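Local coordinates for protein PAN2-PAN3 deadenylation complex catalytic subunit pan2 (PDB 4CZX) that probably shortens the poly(A) tails of messenger RNA as the catalytic subunit of the PAN deadenylation complex, the chain here being its N-terminal WD40 domain, at residues A265-H269 with Q280-P286; N202-C208 with V226-K232; F62-I67 with Y94-G100; G28-T32 with I44-K48. One frame throughout, in Å; residues are numbered along the deposited sequence.

Contact 1 (A265-H269 with Q280-P286)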
loop_
_atom_site.group_PDB
_atom_site.type_symbol
_atom_site.label_atom_id
_atom_site.label_comp_id
_atom_site.label_asym_id
_atom_site.label_seq_id
_atom_site.Cartn_x
_atom_site.Cartn_y
_atom_site.Cartn_z
ATOM N N ALA A 265 6.211 -42.753 -6.955
ATOM C CA ALA A 265 6.811 -42.567 -8.275
ATOM C C ALA A 265 5.752 -42.439 -9.373
ATOM O O ALA A 265 6.074 -42.353 -10.560
ATOM C CB ALA A 265 7.759 -43.712 -8.587
ATOM N N GLY A 266 4.487 -42.443 -8.979
ATOM C CA GLY A 266 3.403 -42.295 -9.940
ATOM C C GLY A 266 2.980 -43.588 -10.620
ATOM O O GLY A 266 2.245 -43.561 -11.612
ATOM N N GLN A 267 3.446 -44.720 -10.100
ATOM C CA GLN A 267 2.967 -46.013 -10.574
ATOM C C GLN A 267 1.589 -46.285 -9.993
ATOM O O GLN A 267 1.368 -46.113 -8.795
ATOM C CB GLN A 267 3.929 -47.137 -10.197
ATOM C CG GLN A 267 3.419 -48.511 -10.595
ATOM C CD GLN A 267 4.412 -49.620 -10.315
ATOM O OE1 GLN A 267 4.075 -50.802 -10.409
ATOM N NE2 GLN A 267 5.646 -49.245 -9.972
ATOM N N ILE A 268 0.665 -46.705 -10.848
ATOM C CA ILE A 268 -0.722 -46.903 -10.450
ATOM C C ILE A 268 -1.204 -48.322 -10.759
ATOM O O ILE A 268 -0.963 -48.841 -11.852
ATOM C CB ILE A 268 -1.649 -45.897 -11.157
ATOM C CG1 ILE A 268 -1.288 -44.463 -10.756
ATOM C CG2 ILE A 268 -3.106 -46.180 -10.838
ATOM C CD1 ILE A 268 -2.117 -43.423 -11.463
ATOM N N HIS A 269 -1.857 -48.952 -9.786
ATOM C CA HIS A 269 -2.540 -50.223 -10.013
ATOM C C HIS A 269 -4.038 -50.028 -9.866
ATOM O O HIS A 269 -4.491 -49.421 -8.895
ATOM C CB HIS A 269 -2.078 -51.303 -9.036
ATOM C CG HIS A 269 -0.650 -51.719 -9.210
ATOM N ND1 HIS A 269 -0.136 -52.855 -8.622
ATOM C CD2 HIS A 269 0.371 -51.154 -9.895
ATOM C CE1 HIS A 269 1.140 -52.975 -8.943
ATOM N NE2 HIS A 269 1.474 -51.952 -9.711
ATOM N N GLN A 280 -4.777 -53.904 -13.465
ATOM C CA GLN A 280 -4.172 -53.170 -14.567
ATOM C C GLN A 280 -3.093 -52.250 -14.031
ATOM O O GLN A 280 -3.313 -51.523 -13.063
ATOM C CB GLN A 280 -5.216 -52.352 -15.338
ATOM C CG GLN A 280 -6.184 -53.180 -16.166
ATOM C CD GLN A 280 -6.658 -52.447 -17.412
ATOM O OE1 GLN A 280 -7.477 -51.528 -17.338
ATOM N NE2 GLN A 280 -6.133 -52.848 -18.567
ATOM N N VAL A 281 -1.930 -52.281 -14.666
ATOM C CA VAL A 281 -0.815 -51.445 -14.251
ATOM C C VAL A 281 -0.570 -50.335 -15.266
ATOM O O VAL A 281 -0.582 -50.568 -16.477
ATOM C CB VAL A 281 0.475 -52.277 -14.074
ATOM C CG1 VAL A 281 1.623 -51.399 -13.598
ATOM C CG2 VAL A 281 0.236 -53.424 -13.103
ATOM N N CYS A 282 -0.357 -49.122 -14.772
ATOM C CA CYS A 282 0.076 -48.042 -15.638
ATOM C C CYS A 282 1.059 -47.132 -14.913
ATOM O O CYS A 282 1.232 -47.200 -13.691
ATOM C CB CYS A 282 -1.124 -47.241 -16.154
ATOM S SG CYS A 282 -2.137 -46.526 -14.864
ATOM N N TYR A 283 1.719 -46.288 -15.686
ATOM C CA TYR A 283 2.713 -45.396 -15.135
ATOM C C TYR A 283 2.386 -43.972 -15.543
ATOM O O TYR A 283 1.783 -43.735 -16.594
ATOM C CB TYR A 283 4.113 -45.792 -15.603
ATOM C CG TYR A 283 4.515 -47.197 -15.207
ATOM C CD1 TYR A 283 5.038 -47.461 -13.948
ATOM C CD2 TYR A 283 4.379 -48.256 -16.094
ATOM C CE1 TYR A 283 5.411 -48.743 -13.582
ATOM C CE2 TYR A 283 4.747 -49.538 -15.738
ATOM C CZ TYR A 283 5.262 -49.777 -14.481
ATOM O OH TYR A 283 5.631 -51.054 -14.122
ATOM N N THR A 284 2.750 -43.034 -14.682
ATOM C CA THR A 284 2.650 -41.620 -14.997
ATOM C C THR A 284 4.068 -41.069 -14.940
ATOM O O THR A 284 4.989 -41.782 -14.542
ATOM C CB THR A 284 1.721 -40.879 -14.027
ATOM O OG1 THR A 284 2.186 -41.061 -12.687
ATOM C CG2 THR A 284 0.296 -41.432 -14.128
ATOM N N GLN A 285 4.268 -39.822 -15.351
ATOM C CA GLN A 285 5.630 -39.290 -15.381
ATOM C C GLN A 285 5.763 -38.060 -14.520
ATOM O O GLN A 285 6.051 -36.981 -15.034
ATOM C CB GLN A 285 6.050 -38.950 -16.812
ATOM C CG GLN A 285 5.474 -39.870 -17.873
ATOM C CD GLN A 285 5.934 -41.304 -17.716
ATOM O OE1 GLN A 285 6.982 -41.573 -17.124
ATOM N NE2 GLN A 285 5.149 -42.237 -18.243
ATOM N N PRO A 286 5.542 -38.202 -13.205
ATOM C CA PRO A 286 5.633 -36.991 -12.383
ATOM C C PRO A 286 7.065 -36.471 -12.340
ATOM O O PRO A 286 8.005 -37.264 -12.340
ATOM C CB PRO A 286 5.165 -37.464 -11.004
ATOM C CG PRO A 286 5.475 -38.924 -10.975
ATOM C CD PRO A 286 5.380 -39.422 -12.395
#
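Ile268 and Cys282 form an antiparallel hydrogen-bonded pair, the tight centre of the hairpin of strands 267-272 and 279-283. Both backbone bonds are nearly straight: Ile268 N to Cys282 O at 2.9 Å and Cys282 N to Ile268 O at 3.0 Å. The two side chains lie on one buried face, Cys282 SG 3.8 Å from Ile268 CB. Further along, Gly266 O takes two donors from Thr284, the backbone N and the hydroxyl, with Thr284 OG1 2.7 Å from Gly266 O; a chi1 of 57°, with OG1 between the backbone N and the carbonyl carbon, brings the hydroxyl onto that oxygen. Room is short here, because a CB on Gly266 would collide with Thr284 OG1 and Pro286 CD.

The face carrying Gln267 and Tyr283 is looser and more open to solvent. Gln267 runs extended alongside Tyr283, its CD 3.5 Å from Tyr283 CE1, with amide and ring planes 54° apart. Gln267 OE1 accepts from His269 NE2 at 2.9 Å in the imidazole plane, while Val281 CG2 lies over one face of that ring. A leucine in place of Gln267 would probably leave His269 NE2 without this acceptor and its ring freer to turn. The hairpin sits between strand 258-262, where Ile268 packs on Ile260 and Val262, and strand 2-3, where His2, probably construct-derived, bonds to the Val281 backbone; Thr284 touches Trp314 of the next blade.

Contact 2 (N202-C208 with V226-K232)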
loop_
_atom_site.group_PDB
_atom_site.type_symbol
_atom_site.label_atom_id
_atom_site.label_comp_id
_atom_site.label_asym_id
_atom_site.label_seq_id
_atom_site.Cartn_x
_atom_site.Cartn_y
_atom_site.Cartn_z
ATOM N N ASN A 202 -19.655 -47.485 0.248
ATOM C CA ASN A 202 -20.614 -47.998 1.215
ATOM C C ASN A 202 -20.207 -49.392 1.705
ATOM O O ASN A 202 -20.639 -49.819 2.773
ATOM C CB ASN A 202 -22.050 -48.029 0.632
ATOM C CG ASN A 202 -22.639 -46.631 0.448
ATOM O OD1 ASN A 202 -22.269 -45.682 1.152
ATOM N ND2 ASN A 202 -23.558 -46.496 -0.504
ATOM N N ASP A 203 -19.364 -50.095 0.944
ATOM C CA ASP A 203 -18.993 -51.465 1.309
ATOM C C ASP A 203 -17.561 -51.654 1.831
ATOM O O ASP A 203 -17.256 -52.699 2.420
ATOM C CB ASP A 203 -19.193 -52.405 0.120
ATOM C CG ASP A 203 -20.647 -52.527 -0.286
ATOM O OD1 ASP A 203 -21.538 -52.253 0.553
ATOM O OD2 ASP A 203 -20.888 -52.906 -1.449
ATOM N N PHE A 204 -16.680 -50.680 1.608
ATOM C CA PHE A 204 -15.273 -50.848 1.978
ATOM C C PHE A 204 -14.621 -49.619 2.589
ATOM O O PHE A 204 -15.006 -48.486 2.302
ATOM C CB PHE A 204 -14.434 -51.243 0.755
ATOM C CG PHE A 204 -14.889 -52.509 0.083
ATOM C CD1 PHE A 204 -14.480 -53.748 0.553
ATOM C CD2 PHE A 204 -15.710 -52.456 -1.029
ATOM C CE1 PHE A 204 -14.906 -54.920 -0.080
ATOM C CE2 PHE A 204 -16.139 -53.624 -1.660
ATOM C CZ PHE A 204 -15.727 -54.848 -1.182
ATOM N N ILE A 205 -13.616 -49.863 3.428
ATOM C CA ILE A 205 -12.599 -48.857 3.721
ATOM C C ILE A 205 -11.262 -49.319 3.155
ATOM O O ILE A 205 -10.936 -50.511 3.223
ATOM C CB ILE A 205 -12.413 -48.601 5.225
ATOM C CG1 ILE A 205 -13.757 -48.536 5.950
ATOM C CG2 ILE A 205 -11.563 -47.330 5.449
ATOM C CD1 ILE A 205 -13.603 -48.403 7.456
ATOM N N VAL A 206 -10.499 -48.385 2.594
ATOM C CA VAL A 206 -9.139 -48.677 2.162
ATOM C C VAL A 206 -8.192 -47.593 2.685
ATOM O O VAL A 206 -8.528 -46.406 2.699
ATOM C CB VAL A 206 -9.025 -48.791 0.622
ATOM C CG1 VAL A 206 -9.567 -50.130 0.134
ATOM C CG2 VAL A 206 -9.729 -47.605 -0.071
ATOM N N THR A 207 -7.014 -47.999 3.154
ATOM C CA THR A 207 -6.062 -47.026 3.678
ATOM C C THR A 207 -4.645 -47.302 3.222
ATOM O O THR A 207 -4.287 -48.447 2.911
ATOM C CB THR A 207 -6.041 -46.974 5.230
ATOM O OG1 THR A 207 -5.601 -48.238 5.749
ATOM C CG2 THR A 207 -7.417 -46.610 5.794
ATOM N N CYS A 208 -3.855 -46.232 3.194
ATOM C CA CYS A 208 -2.410 -46.306 3.026
ATOM C C CYS A 208 -1.754 -45.709 4.267
ATOM O O CYS A 208 -2.284 -44.780 4.857
ATOM C CB CYS A 208 -1.964 -45.535 1.782
ATOM S SG CYS A 208 -2.710 -46.103 0.254
ATOM N N VAL A 226 -2.170 -51.984 0.646
ATOM C CA VAL A 226 -3.318 -51.195 1.054
ATOM C C VAL A 226 -4.119 -52.021 2.060
ATOM O O VAL A 226 -4.381 -53.204 1.822
ATOM C CB VAL A 226 -4.197 -50.822 -0.153
ATOM C CG1 VAL A 226 -5.519 -50.213 0.313
ATOM C CG2 VAL A 226 -3.458 -49.871 -1.069
ATOM N N LYS A 227 -4.480 -51.421 3.191
ATOM C CA LYS A 227 -5.318 -52.112 4.167
ATOM C C LYS A 227 -6.789 -52.013 3.768
ATOM O O LYS A 227 -7.234 -50.976 3.297
ATOM C CB LYS A 227 -5.106 -51.545 5.566
ATOM C CG LYS A 227 -3.821 -52.020 6.233
ATOM C CD LYS A 227 -3.836 -53.556 6.366
ATOM C CE LYS A 227 -3.098 -54.018 7.607
ATOM N NZ LYS A 227 -4.010 -54.065 8.786
ATOM N N VAL A 228 -7.529 -53.106 3.945
ATOM C CA VAL A 228 -8.918 -53.176 3.485
ATOM C C VAL A 228 -9.860 -53.634 4.593
ATOM O O VAL A 228 -9.582 -54.607 5.299
ATOM C CB VAL A 228 -9.060 -54.152 2.281
ATOM C CG1 VAL A 228 -10.507 -54.183 1.757
ATOM C CG2 VAL A 228 -8.076 -53.781 1.177
ATOM N N PHE A 229 -10.990 -52.947 4.716
ATOM C CA PHE A 229 -11.990 -53.272 5.725
ATOM C C PHE A 229 -13.374 -53.407 5.088
ATOM O O PHE A 229 -13.759 -52.581 4.263
ATOM C CB PHE A 229 -12.012 -52.198 6.821
ATOM C CG PHE A 229 -12.863 -52.558 8.008
ATOM C CD1 PHE A 229 -12.317 -53.252 9.075
ATOM C CD2 PHE A 229 -14.202 -52.186 8.062
ATOM C CE1 PHE A 229 -13.085 -53.586 10.172
ATOM C CE2 PHE A 229 -14.981 -52.526 9.158
ATOM C CZ PHE A 229 -14.413 -53.234 10.220
ATOM N N ASP A 230 -14.097 -54.454 5.478
ATOM C CA ASP A 230 -15.438 -54.750 4.978
ATOM C C ASP A 230 -16.473 -53.983 5.786
ATOM O O ASP A 230 -16.732 -54.326 6.932
ATOM C CB ASP A 230 -15.695 -56.263 5.061
ATOM C CG ASP A 230 -17.084 -56.681 4.559
ATOM O OD1 ASP A 230 -17.975 -55.828 4.324
ATOM O OD2 ASP A 230 -17.277 -57.906 4.415
ATOM N N LEU A 231 -17.070 -52.955 5.187
ATOM C CA LEU A 231 -18.006 -52.090 5.905
ATOM C C LEU A 231 -19.383 -52.728 6.046
ATOM O O LEU A 231 -20.127 -52.423 6.980
ATOM C CB LEU A 231 -18.145 -50.730 5.204
ATOM C CG LEU A 231 -17.425 -49.535 5.824
ATOM C CD1 LEU A 231 -18.019 -48.226 5.321
ATOM C CD2 LEU A 231 -17.428 -49.595 7.356
ATOM N N LYS A 232 -19.715 -53.613 5.113
ATOM C CA LYS A 232 -21.007 -54.274 5.108
ATOM C C LYS A 232 -21.110 -55.229 6.293
ATOM O O LYS A 232 -22.081 -55.202 7.047
ATOM C CB LYS A 232 -21.214 -55.015 3.783
ATOM C CG LYS A 232 -22.630 -55.523 3.540
ATOM C CD LYS A 232 -22.676 -56.398 2.292
ATOM C CE LYS A 232 -24.009 -57.122 2.154
ATOM N NZ LYS A 232 -25.145 -56.173 1.983
#
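Residues 204-208 and 226-230 pair as antiparallel strands, the two middle strands of a four-stranded blade of the beta-propeller. Two hydrogen-bonded pairs, Ile205 with Phe229 and Thr207 with Lys227, alternate with two non-hydrogen-bonded ones, Phe204 with Asp230 and Val206 with Val228. The sheet has two different faces. On one, Ile205 and Phe229 lie side by side, Ile205 CD1 3.9 Å from Phe229 CD2, and Ile205 CG1 meets Leu231 CG at 3.8 Å; here the Phe229 ring also meets Trp188 of the preceding blade. Phe229 CG lies anti to the backbone N (chi1 -171°), which lays the ring alongside Ile205. Thr207 OG1 packs 3.3 Å from Lys227 CB on the same face, with His191 NE2 as its hydrogen-bond partner. On the other face Val206 CB sits 3.8 Å from Val226 CG1, and Phe204 and Val206 reach Met251 in the following blade, so the strand pair is sandwiched between its two neighbours. Where the strands run out, Asp203 turns its carboxylate to a salt bridge with Arg163. Its carbonyl stays in the contact: Leu231 N donates to Asp203 O at 2.8 Å, coming in from above the carbonyl plane, 54° out of it.

Contact 3 (F62-I67 with Y94-G100)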
loop_
_atom_site.group_PDB
_atom_site.type_symbol
_atom_site.label_atom_id
_atom_site.label_comp_id
_atom_site.label_asym_id
_atom_site.label_seq_id
_atom_site.Cartn_x
_atom_site.Cartn_y
_atom_site.Cartn_z
ATOM N N PHE A 62 -9.776 -21.497 -13.832
ATOM C CA PHE A 62 -11.123 -20.940 -13.684
ATOM C C PHE A 62 -11.114 -19.826 -12.647
ATOM O O PHE A 62 -11.036 -18.658 -13.004
ATOM C CB PHE A 62 -12.147 -22.023 -13.304
ATOM C CG PHE A 62 -13.557 -21.496 -13.165
ATOM C CD1 PHE A 62 -14.116 -20.709 -14.160
ATOM C CD2 PHE A 62 -14.312 -21.772 -12.035
ATOM C CE1 PHE A 62 -15.405 -20.208 -14.038
ATOM C CE2 PHE A 62 -15.607 -21.272 -11.906
ATOM C CZ PHE A 62 -16.146 -20.486 -12.905
ATOM N N THR A 63 -11.180 -20.182 -11.367
ATOM C CA THR A 63 -11.148 -19.177 -10.314
ATOM C C THR A 63 -10.037 -19.472 -9.318
ATOM O O THR A 63 -9.488 -20.574 -9.289
ATOM C CB THR A 63 -12.482 -19.086 -9.550
ATOM O OG1 THR A 63 -12.845 -20.386 -9.073
ATOM C CG2 THR A 63 -13.609 -18.530 -10.459
ATOM N N ALA A 64 -9.700 -18.476 -8.506
ATOM C CA ALA A 64 -8.675 -18.659 -7.487
ATOM C C ALA A 64 -8.819 -17.583 -6.432
ATOM O O ALA A 64 -9.026 -16.405 -6.758
ATOM C CB ALA A 64 -7.277 -18.641 -8.108
ATOM N N PHE A 65 -8.732 -17.989 -5.167
ATOM C CA PHE A 65 -8.899 -17.058 -4.054
ATOM C C PHE A 65 -8.396 -17.679 -2.762
ATOM O O PHE A 65 -8.402 -18.895 -2.605
ATOM C CB PHE A 65 -10.371 -16.630 -3.909
ATOM C CG PHE A 65 -11.356 -17.767 -4.041
ATOM C CD1 PHE A 65 -11.761 -18.492 -2.927
ATOM C CD2 PHE A 65 -11.880 -18.103 -5.275
ATOM C CE1 PHE A 65 -12.683 -19.557 -3.054
ATOM C CE2 PHE A 65 -12.781 -19.176 -5.412
ATOM C CZ PHE A 65 -13.187 -19.892 -4.300
ATOM N N ARG A 66 -7.951 -16.833 -1.842
ATOM C CA ARG A 66 -7.450 -17.315 -0.568
ATOM C C ARG A 66 -8.620 -17.542 0.377
ATOM O O ARG A 66 -9.519 -16.714 0.467
ATOM C CB ARG A 66 -6.443 -16.330 0.036
ATOM C CG ARG A 66 -5.639 -16.975 1.165
ATOM C CD ARG A 66 -4.638 -15.969 1.816
ATOM N NE ARG A 66 -3.615 -15.482 0.892
ATOM C CZ ARG A 66 -2.584 -16.206 0.466
ATOM N NH1 ARG A 66 -2.457 -17.463 0.862
ATOM N NH2 ARG A 66 -1.684 -15.683 -0.364
ATOM N N ILE A 67 -8.627 -18.669 1.079
ATOM C CA ILE A 67 -9.806 -19.030 1.866
ATOM C C ILE A 67 -9.623 -18.839 3.387
ATOM O O ILE A 67 -10.565 -19.041 4.155
ATOM C CB ILE A 67 -10.262 -20.498 1.534
ATOM C CG1 ILE A 67 -9.148 -21.535 1.742
ATOM C CG2 ILE A 67 -10.717 -20.564 0.080
ATOM C CD1 ILE A 67 -8.939 -21.990 3.182
ATOM N N TYR A 94 -14.493 -22.390 5.668
ATOM C CA TYR A 94 -14.935 -21.339 4.754
ATOM C C TYR A 94 -15.795 -21.947 3.667
ATOM O O TYR A 94 -15.507 -23.043 3.191
ATOM C CB TYR A 94 -13.723 -20.633 4.137
ATOM C CG TYR A 94 -14.063 -19.481 3.214
ATOM C CD1 TYR A 94 -14.685 -18.338 3.703
ATOM C CD2 TYR A 94 -13.726 -19.524 1.868
ATOM C CE1 TYR A 94 -14.994 -17.262 2.866
ATOM C CE2 TYR A 94 -14.024 -18.444 1.017
ATOM C CZ TYR A 94 -14.662 -17.327 1.525
ATOM O OH TYR A 94 -14.962 -16.269 0.686
ATOM N N MET A 95 -16.845 -21.235 3.260
ATOM C CA MET A 95 -17.647 -21.689 2.139
ATOM C C MET A 95 -17.854 -20.564 1.136
ATOM O O MET A 95 -18.175 -19.442 1.513
ATOM C CB MET A 95 -19.003 -22.209 2.604
ATOM C CG MET A 95 -19.806 -22.788 1.448
ATOM S SD MET A 95 -21.358 -23.536 1.959
ATOM C CE MET A 95 -21.978 -24.031 0.358
ATOM N N ALA A 96 -17.649 -20.868 -0.138
ATOM C CA ALA A 96 -17.805 -19.868 -1.186
ATOM C C ALA A 96 -18.405 -20.539 -2.402
ATOM O O ALA A 96 -18.262 -21.746 -2.579
ATOM C CB ALA A 96 -16.461 -19.226 -1.533
ATOM N N ALA A 97 -19.073 -19.758 -3.237
ATOM C CA ALA A 97 -19.535 -20.251 -4.521
ATOM C C ALA A 97 -18.301 -20.530 -5.355
ATOM O O ALA A 97 -17.218 -20.026 -5.044
ATOM C CB ALA A 97 -20.457 -19.229 -5.198
ATOM N N ARG A 98 -18.453 -21.311 -6.417
ATOM C CA ARG A 98 -17.319 -21.664 -7.264
ATOM C C ARG A 98 -16.765 -20.444 -8.009
ATOM O O ARG A 98 -15.611 -20.444 -8.451
ATOM C CB ARG A 98 -17.732 -22.775 -8.236
ATOM C CG ARG A 98 -17.984 -24.096 -7.512
ATOM C CD ARG A 98 -18.788 -25.107 -8.339
ATOM N NE ARG A 98 -18.854 -26.386 -7.620
ATOM C CZ ARG A 98 -19.783 -26.686 -6.718
ATOM N NH1 ARG A 98 -20.756 -25.817 -6.438
ATOM N NH2 ARG A 98 -19.760 -27.863 -6.106
ATOM N N SER A 99 -17.606 -19.415 -8.123
ATOM C CA SER A 99 -17.229 -18.086 -8.613
ATOM C C SER A 99 -16.189 -17.371 -7.748
ATOM O O SER A 99 -15.455 -16.500 -8.230
ATOM C CB SER A 99 -18.466 -17.206 -8.687
ATOM O OG SER A 99 -19.054 -17.091 -7.401
ATOM N N GLY A 100 -16.162 -17.714 -6.464
ATOM C CA GLY A 100 -15.354 -16.996 -5.496
ATOM C C GLY A 100 -16.191 -16.102 -4.585
ATOM O O GLY A 100 -15.661 -15.556 -3.617
#
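Tyr94 starts the contact, its ring crossing the side chain of Ile67 at a slant, with Tyr94 CD2 3.6 Å from Ile67 CB. Phe65 CE1 comes up to the edge of the same tyrosine ring, 4.4 Å from Tyr94 CE2. Ala96 follows, placing its methyl CB 4.1 Å from Phe65 CE1. From Ala97 the chain goes into a type I turn, closed by Gly100 N on Ala97 O. Within it Arg98 turns its carbonyl to the strand 60-66: Thr63 OG1 donates to Arg98 O at 2.8 Å, almost straight on to the C=O. With chi1 at 54°, between the backbone N and the carbonyl carbon, the Thr63 hydroxyl points at the turn, and it also bonds Ser53 OG. Phe62 CE2 lies 3.6 Å from the same Arg98 O. The guanidinium of Arg98 turns away to a salt bridge with Asp36. A valine in place of Thr63 would probably leave Arg98 O without this donor and the turn less firmly held against the strand. Ser99 O lies 3.5 Å from Thr63 CG2. Last comes Gly100, whose CA sits over one face of the Phe65 ring, 3.8 Å from its centroid, as a CH-pi contact; a CB there would be tight against Phe65. Beyond the two segments, the chain of another protein hydrogen-bonds the Ala64 backbone and meets the Tyr94 ring edge-to-face. The arrangement is a blade-to-blade interface of a WD40 beta-propeller, where the outermost strand of one blade, 60-66, packs on strand 93-96 and the following turn of the next.

Contact 4 (G28-T32 with I44-K48)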
loop_
_atom_site.group_PDB
_atom_site.type_symbol
_atom_site.label_atom_id
_atom_site.label_comp_id
_atom_site.label_asym_id
_atom_site.label_seq_id
_atom_site.Cartn_x
_atom_site.Cartn_y
_atom_site.Cartn_z
ATOM N N GLY A 28 5.750 -23.933 -0.572
ATOM C CA GLY A 28 5.818 -25.341 -0.938
ATOM C C GLY A 28 4.771 -25.794 -1.949
ATOM O O GLY A 28 4.020 -24.983 -2.483
ATOM N N PRO A 29 4.722 -27.102 -2.219
ATOM C CA PRO A 29 3.787 -27.672 -3.200
ATOM C C PRO A 29 2.352 -27.669 -2.707
ATOM O O PRO A 29 2.075 -27.227 -1.590
ATOM C CB PRO A 29 4.293 -29.110 -3.364
ATOM C CG PRO A 29 4.851 -29.431 -2.012
ATOM C CD PRO A 29 5.540 -28.144 -1.575
ATOM N N ALA A 30 1.444 -28.168 -3.543
ATOM C CA ALA A 30 0.040 -28.269 -3.167
ATOM C C ALA A 30 -0.140 -29.026 -1.844
ATOM O O ALA A 30 0.641 -29.928 -1.514
ATOM C CB ALA A 30 -0.758 -28.944 -4.288
ATOM N N SER A 31 -1.152 -28.625 -1.084
ATOM C CA SER A 31 -1.453 -29.207 0.218
ATOM C C SER A 31 -2.541 -30.262 0.097
ATOM O O SER A 31 -2.670 -31.149 0.956
ATOM C CB SER A 31 -1.897 -28.115 1.197
ATOM O OG SER A 31 -3.071 -27.470 0.707
ATOM N N THR A 32 -3.344 -30.153 -0.961
ATOM C CA THR A 32 -4.420 -31.114 -1.205
ATOM C C THR A 32 -4.992 -30.866 -2.605
ATOM O O THR A 32 -4.863 -29.758 -3.149
ATOM C CB THR A 32 -5.537 -31.001 -0.127
ATOM O OG1 THR A 32 -6.517 -32.028 -0.316
ATOM C CG2 THR A 32 -6.227 -29.627 -0.190
ATOM N N ILE A 44 -7.236 -27.254 -6.224
ATOM C CA ILE A 44 -5.880 -27.446 -5.678
ATOM C C ILE A 44 -5.633 -26.433 -4.572
ATOM O O ILE A 44 -5.911 -25.245 -4.747
ATOM C CB ILE A 44 -4.799 -27.288 -6.777
ATOM C CG1 ILE A 44 -5.099 -28.208 -7.964
ATOM C CG2 ILE A 44 -3.374 -27.482 -6.215
ATOM C CD1 ILE A 44 -4.142 -28.051 -9.117
ATOM N N GLY A 45 -5.124 -26.887 -3.425
ATOM C CA GLY A 45 -4.832 -25.965 -2.340
ATOM C C GLY A 45 -3.340 -25.709 -2.157
ATOM O O GLY A 45 -2.529 -26.568 -2.498
ATOM N N THR A 46 -2.978 -24.529 -1.644
ATOM C CA THR A 46 -1.572 -24.202 -1.331
ATOM C C THR A 46 -1.284 -24.265 0.162
ATOM O O THR A 46 -2.195 -24.323 0.988
ATOM C CB THR A 46 -1.155 -22.764 -1.812
ATOM O OG1 THR A 46 -1.662 -21.781 -0.898
ATOM C CG2 THR A 46 -1.646 -22.462 -3.234
ATOM N N GLN A 47 0.001 -24.186 0.505
ATOM C CA GLN A 47 0.445 -24.289 1.885
ATOM C C GLN A 47 0.073 -23.062 2.722
ATOM O O GLN A 47 0.344 -23.037 3.925
ATOM C CB GLN A 47 1.972 -24.511 1.931
ATOM C CG GLN A 47 2.441 -25.799 1.244
ATOM C CD GLN A 47 1.912 -27.033 1.936
ATOM O OE1 GLN A 47 1.650 -27.004 3.140
ATOM N NE2 GLN A 47 1.730 -28.127 1.178
ATOM N N LYS A 48 -0.511 -22.040 2.087
ATOM C CA LYS A 48 -0.936 -20.833 2.798
ATOM C C LYS A 48 -2.428 -20.569 2.589
ATOM O O LYS A 48 -2.939 -19.496 2.909
ATOM C CB LYS A 48 -0.114 -19.614 2.354
ATOM C CG LYS A 48 1.350 -19.651 2.834
ATOM C CD LYS A 48 2.226 -18.715 1.998
ATOM C CE LYS A 48 1.931 -17.242 2.283
ATOM N NZ LYS A 48 2.285 -16.331 1.138
HETATM O O HOH W 1 2.305 -23.241 -1.269
#
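Ser31 and Gly45 meet through the backbone, where two main-chain bonds join the segments. Ser31 N donates to Gly45 O at 2.9 Å from above the carbonyl plane, and Gly45 N returns a nearly straight bond to Thr32 O, also at 2.9 Å. Ala30 CA adds a CH contact to Gly45 O. Gly45 suits this site, since a CB there would be tight against Ser31 OG and Thr32 CG2.

Among side-chain bonds the main one is from Gln47. Its chain is bent at chi2 (-64°), folding the amide back over residues 29-31, so that NE2 donates to Pro29 O at 2.9 Å. That oxygen lies in the amide plane, while the donor sits above the carbonyl plane. The aliphatic part of Gln47 helps to fill the same place, its CG 3.2 Å from Pro29 O. A water links the two segments, donating to Gly28 O at 2.7 Å and accepting from Gln47 N at 3.1 Å.

The apolar share is small: Ala30 CB touches Ile44 CG2 at 3.6 Å. Other polar groups bond beyond the two segments, Ser31 OG with Leu75 O and Ala30 O with His292 NE2, which tie the loop to neighbouring parts of the chain. Thr46 OG1 accepts from Lys48 N in an ST turn and also bonds Asp24. Together these residues form the entry into the innermost strand of a WD40 blade: the loop 28-31 runs in beside the end of strand 41-45 and the turn that follows, before strand 32-35 begins the four-stranded sheet of the beta-propeller.

Overall arrangement
From the N terminus the order is contact 4, contact 3, contact 2, contact 1, each closed before the next opens, so none nest or cross. Contact 4 closes 11 intervening residues inside the first blade, and contact 3 spans 26 to join that blade's outer strand to the next. Those two touch, through a probable, weak hydrogen bond from Arg66 NH1 to Lys48 O. Contact 2 closes 17 residues in a later blade, on the far side of the chain's centre from contacts 3 and 4. Contact 1 closes a hairpin, with 10 residues between its segments, its centre about 22 Å from that of contact 2. Only contact 3 joins two successive blades; the others each lie within one.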